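Local coordinates for protein tannase (Lactobacillus plantarum, PDB 3WA7) that hydrolyses the galloyl ester bonds of tannins, as an esterase (EC 3.1.1.20) of the alpha/beta-hydrolase family, at residues P205-E210 / I394-Y399; N270-T275 / P427-I432; S398-T403 / I432-H437; S405-H410 / H437-D442. All blocks are in the same frame, centred on the assembly; numbering follows the deposited sequence.

Overall arrangement
All four contacts gather round helix 425-436 and the sheet edge formed by strand 440-444. Interactions 2 and 3 take successive turns of that helix and share I432, their centres about 9 Å apart; interaction 4, beginning at H437, is centred about 8 Å from interaction 3. Interactions 1 and 3 both use helix 398-401 and lie about 11 Å apart, centre to centre. Interaction 1 closes before interaction 4 opens, whereas interaction 2 crosses each of the others along the chain. Interaction 1 joins the two ends of the excursion between strands 199-203 and 410-414, interactions 2 and 3 pack parts of it on helix 425-436, and interaction 4 starts the pairing of the last two strands.

Interaction 1 (P205-E210 / I394-Y399); sequences PIHNLE and INPLSY
N395 meets both N208 and E210 with one side-chain amide, within an Asx turn that leads into helix 398-401 of this alpha/beta-hydrolase. N395 OD1 accepts the capping bond from L397 N (3.1 Å), while ND2 donates twice across the contact. It reaches N208 OD1 at 2.9 Å with the two amide planes 41° apart. Its bond to E210 OE2, also 2.9 Å from N395 ND2, is the straighter at 163° and comes from above the carboxylate plane. N208 OD1 has a second donor in H211 ND1, and N208 ND2 is bonded to Y268 OH.

The tight side is buried. L397 CD1 presses on the N208 amide, 3.4 Å from N208 ND2, and P396 CD lies 3.9 Å from H207 CB; I426 and L430 of helix 425-436 continue this packing. The looser side holds the partly exposed E210 and a water that accepts from L209 N and donates only weakly to I394 O. An alanine in place of N395 would probably leave L397 N without its cap and the E210 carboxylate without this donor, freer to turn. Nearby, I206 is backbone-bonded to S163, the probable nucleophile of a GxSxG elbow. The H207 ring is fixed by its own segment: ND1 donates to P205 O at 3.0 Å, and that oxygen lies in the ring plane.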
loop_
_atom_site.group_PDB
_atom_site.type_symbol
_atom_site.label_atom_id
_atom_site.label_comp_id
_atom_site.label_asym_id
_atom_site.label_seq_id
_atom_site.Cartn_x
_atom_site.Cartn_y
_atom_site.Cartn_z
ATOM N N PRO A 205 -0.723 -3.757 0.892
ATOM C CA PRO A 205 0.218 -2.819 1.510
ATOM C C PRO A 205 1.452 -3.510 2.077
ATOM O O PRO A 205 1.360 -4.319 3.001
ATOM C CB PRO A 205 -0.624 -2.141 2.590
ATOM C CG PRO A 205 -1.609 -3.217 2.974
ATOM C CD PRO A 205 -2.003 -3.781 1.623
ATOM N N ILE A 206 2.606 -3.195 1.503
ATOM C CA ILE A 206 3.861 -3.774 1.957
ATOM C C ILE A 206 4.351 -2.856 3.070
ATOM O O ILE A 206 5.105 -1.914 2.829
ATOM C CB ILE A 206 4.885 -3.829 0.808
ATOM C CG1 ILE A 206 4.304 -4.627 -0.363
ATOM C CG2 ILE A 206 6.181 -4.470 1.289
ATOM C CD1 ILE A 206 4.043 -6.098 -0.049
ATOM N N HIS A 207 3.884 -3.135 4.285
ATOM C CA HIS A 207 4.214 -2.331 5.457
ATOM C C HIS A 207 4.682 -3.203 6.623
ATOM O O HIS A 207 4.842 -4.414 6.471
ATOM C CB HIS A 207 2.981 -1.539 5.890
ATOM C CG HIS A 207 1.911 -2.387 6.506
ATOM N ND1 HIS A 207 1.172 -3.302 5.785
ATOM C CD2 HIS A 207 1.493 -2.493 7.789
ATOM C CE1 HIS A 207 0.346 -3.936 6.600
ATOM N NE2 HIS A 207 0.521 -3.463 7.822
ATOM N N ASN A 208 4.881 -2.584 7.787
ATOM C CA ASN A 208 5.348 -3.299 8.982
ATOM C C ASN A 208 6.633 -4.025 8.581
ATOM O O ASN A 208 6.869 -5.188 8.937
ATOM C CB ASN A 208 4.268 -4.286 9.452
ATOM C CG ASN A 208 4.514 -4.801 10.857
ATOM O OD1 ASN A 208 5.300 -4.229 11.611
ATOM N ND2 ASN A 208 3.829 -5.883 11.220
ATOM N N LEU A 209 7.470 -3.302 7.843
ATOM C CA LEU A 209 8.719 -3.829 7.310
ATOM C C LEU A 209 9.692 -4.451 8.306
ATOM O O LEU A 209 10.329 -5.459 7.995
ATOM C CB LEU A 209 9.429 -2.729 6.507
ATOM C CG LEU A 209 8.560 -2.057 5.436
ATOM C CD1 LEU A 209 9.356 -0.950 4.757
ATOM C CD2 LEU A 209 8.086 -3.091 4.409
ATOM N N GLU A 210 9.799 -3.872 9.498
ATOM C CA GLU A 210 10.726 -4.379 10.504
ATOM C C GLU A 210 10.287 -5.711 11.111
ATOM O O GLU A 210 11.021 -6.308 11.895
ATOM C CB GLU A 210 10.931 -3.346 11.622
ATOM C CG GLU A 210 9.722 -3.135 12.518
ATOM C CD GLU A 210 8.807 -2.027 12.032
ATOM O OE1 GLU A 210 8.639 -1.882 10.804
ATOM O OE2 GLU A 210 8.250 -1.303 12.888
ATOM N N ILE A 394 7.215 5.287 10.069
ATOM C CA ILE A 394 6.628 4.914 8.785
ATOM C C ILE A 394 5.857 3.597 8.813
ATOM O O ILE A 394 5.487 3.065 7.767
ATOM C CB ILE A 394 7.683 4.856 7.650
ATOM C CG1 ILE A 394 8.675 3.720 7.891
ATOM C CG2 ILE A 394 8.394 6.197 7.538
ATOM C CD1 ILE A 394 9.547 3.440 6.678
ATOM N N ASN A 395 5.611 3.083 10.013
ATOM C CA ASN A 395 4.849 1.847 10.173
ATOM C C ASN A 395 3.434 2.268 10.583
ATOM O O ASN A 395 3.237 2.838 11.655
ATOM C CB ASN A 395 5.468 0.973 11.271
ATOM C CG ASN A 395 4.809 -0.397 11.373
ATOM O OD1 ASN A 395 3.683 -0.595 10.914
ATOM N ND2 ASN A 395 5.506 -1.349 11.992
ATOM N N PRO A 396 2.433 2.007 9.728
ATOM C CA PRO A 396 1.055 2.384 10.056
ATOM C C PRO A 396 0.596 1.888 11.431
ATOM O O PRO A 396 -0.135 2.578 12.135
ATOM C CB PRO A 396 0.247 1.759 8.920
ATOM C CG PRO A 396 1.199 1.812 7.766
ATOM C CD PRO A 396 2.499 1.364 8.403
ATOM N N LEU A 397 1.037 0.691 11.806
ATOM C CA LEU A 397 0.651 0.097 13.081
ATOM C C LEU A 397 1.017 0.927 14.311
ATOM O O LEU A 397 0.303 0.903 15.314
ATOM C CB LEU A 397 1.272 -1.297 13.218
ATOM C CG LEU A 397 0.984 -2.324 12.120
ATOM C CD1 LEU A 397 1.590 -3.661 12.530
ATOM C CD2 LEU A 397 -0.516 -2.471 11.900
ATOM N N SER A 398 2.132 1.650 14.235
ATOM C CA SER A 398 2.602 2.469 15.348
ATOM C C SER A 398 1.549 3.443 15.866
ATOM O O SER A 398 1.473 3.709 17.063
ATOM C CB SER A 398 3.843 3.262 14.925
ATOM O OG SER A 398 4.907 2.395 14.584
ATOM N N TYR A 399 0.737 3.970 14.960
ATOM C CA TYR A 399 -0.284 4.943 15.326
ATOM C C TYR A 399 -1.542 4.338 15.935
ATOM O O TYR A 399 -2.390 5.057 16.460
ATOM C CB TYR A 399 -0.635 5.793 14.106
ATOM C CG TYR A 399 0.581 6.461 13.518
ATOM C CD1 TYR A 399 1.374 5.805 12.573
ATOM C CD2 TYR A 399 0.994 7.713 13.968
ATOM C CE1 TYR A 399 2.547 6.379 12.099
ATOM C CE2 TYR A 399 2.166 8.294 13.500
ATOM C CZ TYR A 399 2.938 7.625 12.570
ATOM O OH TYR A 399 4.099 8.196 12.110
HETATM O O HOH W 1 6.501 -0.263 7.864
#

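Interaction 2 (N270-T275 / P427-I432); sequences NQLQLT and PIILAI
L272 and L274, at the C-terminal end of the helix 252-271 region, pack against one side of helix 425-436, the connection between parallel strands 410-414 and 440-444 in a beta-alpha-beta crossover. The contact is apolar and modest, burying 225 Å² over both segments. L272 touches with one branch: its CD1 comes within 3.8 Å of I429 CG2 and 4.0 Å of I429 CD1, thus bridging the two arms of the isoleucine. The two side chains cross at about a right angle, as do L274 and I429, where L274 CD1 stands 4.1 Å from I429 CG1.

One helical turn further on, I432 takes over. Its CG2, anti to the backbone N, faces L274 CB at 4.0 Å and also approaches a backbone oxygen, T275 O, at 3.8 Å. Between the two leucines Q273 takes a positive phi of 59°, the first residue beyond helical geometry, while its N is still bonded to N270 O; L272 and L274 both point toward helix 425-436.

Polar anchoring comes from next door, where T275 N is bonded to N436 OD1 near the end of helix 425-436. F292 of helix 291-309 touches both L274 and I428, joining the two segments from a third helix, whereas P427, I428 and A431 rest on F443 of strand 440-444.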
loop_
_atom_site.group_PDB
_atom_site.type_symbol
_atom_site.label_atom_id
_atom_site.label_comp_id
_atom_site.label_asym_id
_atom_site.label_seq_id
_atom_site.Cartn_x
_atom_site.Cartn_y
_atom_site.Cartn_z
ATOM N N ASN A 270 2.434 -12.724 19.496
ATOM C CA ASN A 270 1.796 -12.788 20.804
ATOM C C ASN A 270 1.797 -11.462 21.559
ATOM O O ASN A 270 0.807 -11.111 22.201
ATOM C CB ASN A 270 2.457 -13.863 21.672
ATOM C CG ASN A 270 2.197 -15.264 21.158
ATOM O OD1 ASN A 270 1.314 -15.476 20.324
ATOM N ND2 ASN A 270 2.956 -16.235 21.663
ATOM N N GLN A 271 2.896 -10.719 21.485
ATOM C CA GLN A 271 2.970 -9.457 22.214
ATOM C C GLN A 271 2.108 -8.342 21.630
ATOM O O GLN A 271 1.917 -7.310 22.269
ATOM C CB GLN A 271 4.432 -9.003 22.355
ATOM C CG GLN A 271 5.172 -8.740 21.061
ATOM C CD GLN A 271 5.006 -7.317 20.572
ATOM O OE1 GLN A 271 5.281 -6.360 21.302
ATOM N NE2 GLN A 271 4.564 -7.166 19.332
ATOM N N LEU A 272 1.570 -8.550 20.430
ATOM C CA LEU A 272 0.702 -7.545 19.812
ATOM C C LEU A 272 -0.639 -7.512 20.535
ATOM O O LEU A 272 -1.360 -6.515 20.493
ATOM C CB LEU A 272 0.451 -7.866 18.334
ATOM C CG LEU A 272 1.589 -7.621 17.338
ATOM C CD1 LEU A 272 1.133 -8.041 15.945
ATOM C CD2 LEU A 272 1.981 -6.150 17.345
ATOM N N GLN A 273 -0.972 -8.617 21.191
ATOM C CA GLN A 273 -2.226 -8.724 21.914
ATOM C C GLN A 273 -3.429 -8.506 21.002
ATOM O O GLN A 273 -4.372 -7.806 21.372
ATOM C CB GLN A 273 -2.267 -7.713 23.067
ATOM C CG GLN A 273 -1.172 -7.907 24.106
ATOM C CD GLN A 273 -1.135 -9.319 24.654
ATOM O OE1 GLN A 273 -2.156 -9.858 25.079
ATOM N NE2 GLN A 273 0.048 -9.924 24.651
ATOM N N LEU A 274 -3.389 -9.087 19.804
ATOM C CA LEU A 274 -4.513 -8.974 18.881
ATOM C C LEU A 274 -5.629 -9.745 19.565
ATOM O O LEU A 274 -5.373 -10.766 20.198
ATOM C CB LEU A 274 -4.188 -9.623 17.536
ATOM C CG LEU A 274 -3.016 -9.050 16.738
ATOM C CD1 LEU A 274 -2.862 -9.831 15.440
ATOM C CD2 LEU A 274 -3.257 -7.577 16.448
ATOM N N THR A 275 -6.861 -9.272 19.446
ATOM C CA THR A 275 -7.961 -9.949 20.114
ATOM C C THR A 275 -9.133 -10.299 19.220
ATOM O O THR A 275 -9.333 -9.704 18.158
ATOM C CB THR A 275 -8.502 -9.095 21.276
ATOM O OG1 THR A 275 -9.041 -7.875 20.757
ATOM C CG2 THR A 275 -7.390 -8.762 22.255
ATOM N N PRO A 427 -1.131 -8.240 6.239
ATOM C CA PRO A 427 -2.384 -7.486 6.116
ATOM C C PRO A 427 -3.418 -7.911 7.169
ATOM O O PRO A 427 -4.255 -7.114 7.590
ATOM C CB PRO A 427 -2.837 -7.785 4.684
ATOM C CG PRO A 427 -2.248 -9.142 4.415
ATOM C CD PRO A 427 -0.869 -9.031 5.025
ATOM N N ILE A 428 -3.353 -9.166 7.601
ATOM C CA ILE A 428 -4.294 -9.644 8.609
ATOM C C ILE A 428 -4.070 -8.920 9.940
ATOM O O ILE A 428 -5.027 -8.556 10.622
ATOM C CB ILE A 428 -4.165 -11.176 8.804
ATOM C CG1 ILE A 428 -4.666 -11.890 7.542
ATOM C CG2 ILE A 428 -4.970 -11.620 10.022
ATOM C CD1 ILE A 428 -4.388 -13.385 7.516
ATOM N N ILE A 429 -2.809 -8.705 10.301
ATOM C CA ILE A 429 -2.488 -8.003 11.541
ATOM C C ILE A 429 -3.055 -6.586 11.491
ATOM O O ILE A 429 -3.639 -6.108 12.464
ATOM C CB ILE A 429 -0.961 -7.931 11.772
ATOM C CG1 ILE A 429 -0.434 -9.309 12.187
ATOM C CG2 ILE A 429 -0.642 -6.892 12.846
ATOM C CD1 ILE A 429 1.084 -9.400 12.233
ATOM N N LEU A 430 -2.889 -5.920 10.354
ATOM C CA LEU A 430 -3.401 -4.564 10.190
ATOM C C LEU A 430 -4.924 -4.548 10.326
ATOM O O LEU A 430 -5.489 -3.725 11.049
ATOM C CB LEU A 430 -2.994 -4.008 8.821
ATOM C CG LEU A 430 -3.588 -2.655 8.409
ATOM C CD1 LEU A 430 -3.242 -1.586 9.437
ATOM C CD2 LEU A 430 -3.056 -2.274 7.039
ATOM N N ALA A 431 -5.586 -5.466 9.632
ATOM C CA ALA A 431 -7.040 -5.541 9.678
ATOM C C ALA A 431 -7.578 -5.777 11.089
ATOM O O ALA A 431 -8.535 -5.130 11.516
ATOM C CB ALA A 431 -7.533 -6.638 8.739
ATOM N N ILE A 432 -6.969 -6.705 11.817
ATOM C CA ILE A 432 -7.442 -6.999 13.163
ATOM C C ILE A 432 -7.134 -5.868 14.131
ATOM O O ILE A 432 -7.964 -5.528 14.974
ATOM C CB ILE A 432 -6.842 -8.317 13.689
ATOM C CG1 ILE A 432 -7.348 -9.478 12.828
ATOM C CG2 ILE A 432 -7.232 -8.530 15.156
ATOM C CD1 ILE A 432 -6.773 -10.832 13.212
#

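Interaction 3 (S398-T403 / I432-H437); sequences SYLTTT and IMLENH
L400 and M433 meet through two different first torsions: L400 CG lies beside its backbone N, anti to the carbonyl carbon (chi1 -53°), and M433 CG is anti to the backbone N (chi1 -169°). M433 is a selenomethionine introduced by labelling. The two chains cross obliquely, with L400 CD1 3.7 Å from M433 CG. The selenium lies nearer the L400 backbone, 3.8 Å from L400 CB, and meets T401 CG2 at 3.9 Å. L434 comes in from the next position of its helix, its CD2 lying 3.8 Å from L400 CD1. The buried L400 thus occupies the centre of the contact, gripped by M433 and L434 together.

T401 and H437, at the outer side of the contact, are exposed to solvent. There L400 O lies over one face of the H437 ring, 2.8 Å from H437 NE2, but the angle is too poor for a hydrogen bond. The ring is held from the preceding helical turn: H437 ND1 donates to M433 O (2.9 Å, 162°), with that oxygen in the ring plane. M433 O also accepts from H437 N, on the opposite face of its carbonyl plane. Across the contact T401 OG1 bonds back to S398 O (3.1 Å), which also accepts from T402 N, both from the same face of its plane.

L434 carries the packing on to W411 and I413 of strand 410-414 and to I441 of strand 440-444, so short helix 398-401 is joined to the sheet by way of helix 425-436.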
loop_
_atom_site.group_PDB
_atom_site.type_symbol
_atom_site.label_atom_id
_atom_site.label_comp_id
_atom_site.label_asym_id
_atom_site.label_seq_id
_atom_site.Cartn_x
_atom_site.Cartn_y
_atom_site.Cartn_z
ATOM N N SER A 398 2.132 1.650 14.235
ATOM C CA SER A 398 2.602 2.469 15.348
ATOM C C SER A 398 1.549 3.443 15.866
ATOM O O SER A 398 1.473 3.709 17.063
ATOM C CB SER A 398 3.843 3.262 14.925
ATOM O OG SER A 398 4.907 2.395 14.584
ATOM N N TYR A 399 0.737 3.970 14.960
ATOM C CA TYR A 399 -0.284 4.943 15.326
ATOM C C TYR A 399 -1.542 4.338 15.935
ATOM O O TYR A 399 -2.390 5.057 16.460
ATOM C CB TYR A 399 -0.635 5.793 14.106
ATOM C CG TYR A 399 0.581 6.461 13.518
ATOM C CD1 TYR A 399 1.374 5.805 12.573
ATOM C CD2 TYR A 399 0.994 7.713 13.968
ATOM C CE1 TYR A 399 2.547 6.379 12.099
ATOM C CE2 TYR A 399 2.166 8.294 13.500
ATOM C CZ TYR A 399 2.938 7.625 12.570
ATOM O OH TYR A 399 4.099 8.196 12.110
ATOM N N LEU A 400 -1.658 3.016 15.875
ATOM C CA LEU A 400 -2.821 2.337 16.435
ATOM C C LEU A 400 -2.530 1.877 17.862
ATOM O O LEU A 400 -3.450 1.620 18.638
ATOM C CB LEU A 400 -3.204 1.134 15.565
ATOM C CG LEU A 400 -3.404 1.411 14.071
ATOM C CD1 LEU A 400 -3.772 0.117 13.352
ATOM C CD2 LEU A 400 -4.494 2.458 13.876
ATOM N N THR A 401 -1.250 1.783 18.206
ATOM C CA THR A 401 -0.849 1.349 19.543
ATOM C C THR A 401 -0.550 2.527 20.468
ATOM O O THR A 401 -0.694 2.420 21.684
ATOM C CB THR A 401 0.392 0.437 19.485
ATOM O OG1 THR A 401 1.473 1.136 18.857
ATOM C CG2 THR A 401 0.088 -0.824 18.690
ATOM N N THR A 402 -0.127 3.646 19.886
ATOM C CA THR A 402 0.186 4.846 20.657
ATOM C C THR A 402 -0.488 6.045 20.001
ATOM O O THR A 402 -0.446 6.191 18.781
ATOM C CB THR A 402 1.706 5.104 20.704
ATOM O OG1 THR A 402 2.366 3.985 21.309
ATOM C CG2 THR A 402 2.010 6.360 21.515
ATOM N N THR A 403 -1.109 6.900 20.812
ATOM C CA THR A 403 -1.792 8.080 20.292
ATOM C C THR A 403 -0.802 9.192 19.970
ATOM O O THR A 403 -0.066 9.653 20.844
ATOM C CB THR A 403 -2.828 8.629 21.303
ATOM O OG1 THR A 403 -3.822 7.632 21.565
ATOM C CG2 THR A 403 -3.505 9.871 20.750
ATOM N N ILE A 432 -6.969 -6.705 11.817
ATOM C CA ILE A 432 -7.442 -6.999 13.163
ATOM C C ILE A 432 -7.134 -5.868 14.131
ATOM O O ILE A 432 -7.964 -5.528 14.974
ATOM C CB ILE A 432 -6.842 -8.317 13.689
ATOM C CG1 ILE A 432 -7.348 -9.478 12.828
ATOM C CG2 ILE A 432 -7.232 -8.530 15.156
ATOM C CD1 ILE A 432 -6.773 -10.832 13.212
HETATM N N MSE A 433 -5.950 -5.272 14.011
HETATM C CA MSE A 433 -5.603 -4.175 14.904
HETATM C C MSE A 433 -6.565 -3.011 14.696
HETATM O O MSE A 433 -6.956 -2.345 15.652
HETATM C CB MSE A 433 -4.163 -3.714 14.678
HETATM C CG MSE A 433 -3.684 -2.755 15.753
HETATM SE SE MSE A 433 -1.794 -2.399 15.659
HETATM C CE MSE A 433 -1.201 -4.212 15.452
ATOM N N LEU A 434 -6.955 -2.769 13.445
ATOM C CA LEU A 434 -7.892 -1.687 13.152
ATOM C C LEU A 434 -9.231 -1.965 13.827
ATOM O O LEU A 434 -9.811 -1.085 14.468
ATOM C CB LEU A 434 -8.092 -1.547 11.639
ATOM C CG LEU A 434 -6.933 -0.880 10.890
ATOM C CD1 LEU A 434 -7.085 -1.097 9.386
ATOM C CD2 LEU A 434 -6.908 0.609 11.224
ATOM N N GLU A 435 -9.712 -3.197 13.686
ATOM C CA GLU A 435 -10.980 -3.596 14.286
ATOM C C GLU A 435 -10.900 -3.485 15.806
ATOM O O GLU A 435 -11.825 -2.992 16.454
ATOM C CB GLU A 435 -11.327 -5.037 13.888
ATOM C CG GLU A 435 -12.727 -5.487 14.311
ATOM C CD GLU A 435 -12.848 -5.774 15.802
ATOM O OE1 GLU A 435 -13.993 -5.854 16.303
ATOM O OE2 GLU A 435 -11.807 -5.934 16.475
ATOM N N ASN A 436 -9.785 -3.950 16.366
ATOM C CA ASN A 436 -9.568 -3.922 17.808
ATOM C C ASN A 436 -9.632 -2.516 18.383
ATOM O O ASN A 436 -10.010 -2.332 19.538
ATOM C CB ASN A 436 -8.199 -4.515 18.158
ATOM C CG ASN A 436 -8.172 -6.026 18.081
ATOM O OD1 ASN A 436 -7.117 -6.635 18.246
ATOM N ND2 ASN A 436 -9.327 -6.639 17.838
ATOM N N HIS A 437 -9.242 -1.524 17.591
ATOM C CA HIS A 437 -9.258 -0.154 18.081
ATOM C C HIS A 437 -10.478 0.654 17.663
ATOM O O HIS A 437 -10.492 1.880 17.788
ATOM C CB HIS A 437 -7.961 0.561 17.690
ATOM C CG HIS A 437 -6.764 0.080 18.454
ATOM N ND1 HIS A 437 -6.096 -1.085 18.138
ATOM C CD2 HIS A 437 -6.156 0.573 19.559
ATOM C CE1 HIS A 437 -5.129 -1.287 19.015
ATOM N NE2 HIS A 437 -5.144 -0.298 19.889
#

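Interaction 4 (S405-H410 / H437-D442); sequences SQVAKH and HGYGID
Y439 and V407 pack together where strands 410-414 and 440-444 begin their parallel pairing at the edge of the sheet. Y439 follows a Schellman motif that ends helix 425-436, with G438 as its positive-phi residue. V407 CG1 makes a CH-pi contact over one face of the Y439 ring, 4.0 Å from its centroid and 27° off the normal. Its CB lies 3.5 Å from Y439 OH. K409 bends at chi2 (-55°), which places CD near the ring, 3.9 Å from Y439 CE2, and its NZ approaches obliquely. A408 O stands 3.4 Å from Y439 CD2.

The pairing opens with G440 N donating to K409 O at 2.9 Å, beside the H410-G440 bridge. An alanine in place of Y439 would probably open a gap beside V407 and deprive the K409 chain of the ring it lies against.

Strand 440-444 is outermost within this chain, bonded through G440 and D442 to W411, while H410 pairs with V200 on its other side. H410 touches W463 and L467 of helix 457-468; I441 touches L434 and E435 of helix 425-436.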
loop_
_atom_site.group_PDB
_atom_site.type_symbol
_atom_site.label_atom_id
_atom_site.label_comp_id
_atom_site.label_asym_id
_atom_site.label_seq_id
_atom_site.Cartn_x
_atom_site.Cartn_y
_atom_site.Cartn_z
ATOM N N SER A 405 -1.611 10.869 16.572
ATOM C CA SER A 405 -2.161 11.339 15.308
ATOM C C SER A 405 -3.671 11.215 15.268
ATOM O O SER A 405 -4.278 10.600 16.143
ATOM C CB SER A 405 -1.579 10.515 14.162
ATOM O OG SER A 405 -1.973 9.156 14.290
ATOM N N GLN A 406 -4.268 11.811 14.240
ATOM C CA GLN A 406 -5.706 11.733 14.034
ATOM C C GLN A 406 -5.842 10.700 12.915
ATOM O O GLN A 406 -5.417 10.927 11.783
ATOM C CB GLN A 406 -6.252 13.116 13.650
ATOM C CG GLN A 406 -6.136 14.101 14.821
ATOM C CD GLN A 406 -6.503 15.530 14.475
ATOM O OE1 GLN A 406 -5.935 16.125 13.565
ATOM N NE2 GLN A 406 -7.452 16.094 15.217
ATOM N N VAL A 407 -6.411 9.552 13.268
ATOM C CA VAL A 407 -6.559 8.414 12.360
ATOM C C VAL A 407 -7.852 8.363 11.549
ATOM O O VAL A 407 -8.936 8.596 12.081
ATOM C CB VAL A 407 -6.431 7.093 13.167
ATOM C CG1 VAL A 407 -6.443 5.890 12.232
ATOM C CG2 VAL A 407 -5.149 7.118 14.000
ATOM N N ALA A 408 -7.730 8.049 10.260
ATOM C CA ALA A 408 -8.900 7.931 9.392
ATOM C C ALA A 408 -9.823 6.894 10.028
ATOM O O ALA A 408 -9.356 5.899 10.580
ATOM C CB ALA A 408 -8.478 7.476 7.995
ATOM N N LYS A 409 -11.130 7.116 9.948
ATOM C CA LYS A 409 -12.071 6.189 10.563
ATOM C C LYS A 409 -12.540 5.041 9.669
ATOM O O LYS A 409 -13.127 4.075 10.160
ATOM C CB LYS A 409 -13.288 6.962 11.081
ATOM C CG LYS A 409 -12.938 8.070 12.073
ATOM C CD LYS A 409 -12.128 7.529 13.252
ATOM C CE LYS A 409 -11.688 8.649 14.187
ATOM N NZ LYS A 409 -10.898 8.139 15.343
ATOM N N HIS A 410 -12.259 5.128 8.373
ATOM C CA HIS A 410 -12.711 4.106 7.426
ATOM C C HIS A 410 -11.576 3.508 6.606
ATOM O O HIS A 410 -10.827 4.236 5.948
ATOM C CB HIS A 410 -13.750 4.724 6.490
ATOM C CG HIS A 410 -14.780 5.543 7.203
ATOM N ND1 HIS A 410 -15.738 4.986 8.021
ATOM C CD2 HIS A 410 -14.972 6.883 7.259
ATOM C CE1 HIS A 410 -16.475 5.947 8.551
ATOM N NE2 HIS A 410 -16.031 7.107 8.105
ATOM N N HIS A 437 -9.242 -1.524 17.591
ATOM C CA HIS A 437 -9.258 -0.154 18.081
ATOM C C HIS A 437 -10.478 0.654 17.663
ATOM O O HIS A 437 -10.492 1.880 17.788
ATOM C CB HIS A 437 -7.961 0.561 17.690
ATOM C CG HIS A 437 -6.764 0.080 18.454
ATOM N ND1 HIS A 437 -6.096 -1.085 18.138
ATOM C CD2 HIS A 437 -6.156 0.573 19.559
ATOM C CE1 HIS A 437 -5.129 -1.287 19.015
ATOM N NE2 HIS A 437 -5.144 -0.298 19.889
ATOM N N GLY A 438 -11.499 -0.041 17.170
ATOM C CA GLY A 438 -12.739 0.616 16.794
ATOM C C GLY A 438 -12.862 1.266 15.431
ATOM O O GLY A 438 -13.852 1.953 15.171
ATOM N N TYR A 439 -11.885 1.067 14.556
ATOM C CA TYR A 439 -11.961 1.670 13.230
ATOM C C TYR A 439 -12.739 0.799 12.256
ATOM O O TYR A 439 -12.766 -0.427 12.386
ATOM C CB TYR A 439 -10.555 1.934 12.682
ATOM C CG TYR A 439 -9.755 2.880 13.543
ATOM C CD1 TYR A 439 -8.789 2.402 14.427
ATOM C CD2 TYR A 439 -9.997 4.253 13.510
ATOM C CE1 TYR A 439 -8.083 3.262 15.256
ATOM C CE2 TYR A 439 -9.296 5.126 14.342
ATOM C CZ TYR A 439 -8.342 4.623 15.211
ATOM O OH TYR A 439 -7.648 5.478 16.036
ATOM N N GLY A 440 -13.392 1.444 11.292
ATOM C CA GLY A 440 -14.146 0.713 10.294
ATOM C C GLY A 440 -13.166 0.046 9.350
ATOM O O GLY A 440 -12.258 0.698 8.829
ATOM N N ILE A 441 -13.334 -1.252 9.130
ATOM C CA ILE A 441 -12.431 -1.979 8.252
ATOM C C ILE A 441 -13.141 -3.009 7.379
ATOM O O ILE A 441 -13.868 -3.873 7.869
ATOM C CB ILE A 441 -11.299 -2.668 9.082
ATOM C CG1 ILE A 441 -10.496 -3.633 8.206
ATOM C CG2 ILE A 441 -11.894 -3.376 10.291
ATOM C CD1 ILE A 441 -9.713 -2.956 7.091
ATOM N N ASP A 442 -12.944 -2.874 6.072
ATOM C CA ASP A 442 -13.506 -3.783 5.082
ATOM C C ASP A 442 -12.273 -4.508 4.565
ATOM O O ASP A 442 -11.416 -3.901 3.917
ATOM C CB ASP A 442 -14.177 -2.998 3.956
ATOM C CG ASP A 442 -14.819 -3.897 2.926
ATOM O OD1 ASP A 442 -14.135 -4.813 2.431
ATOM O OD2 ASP A 442 -16.009 -3.689 2.607
#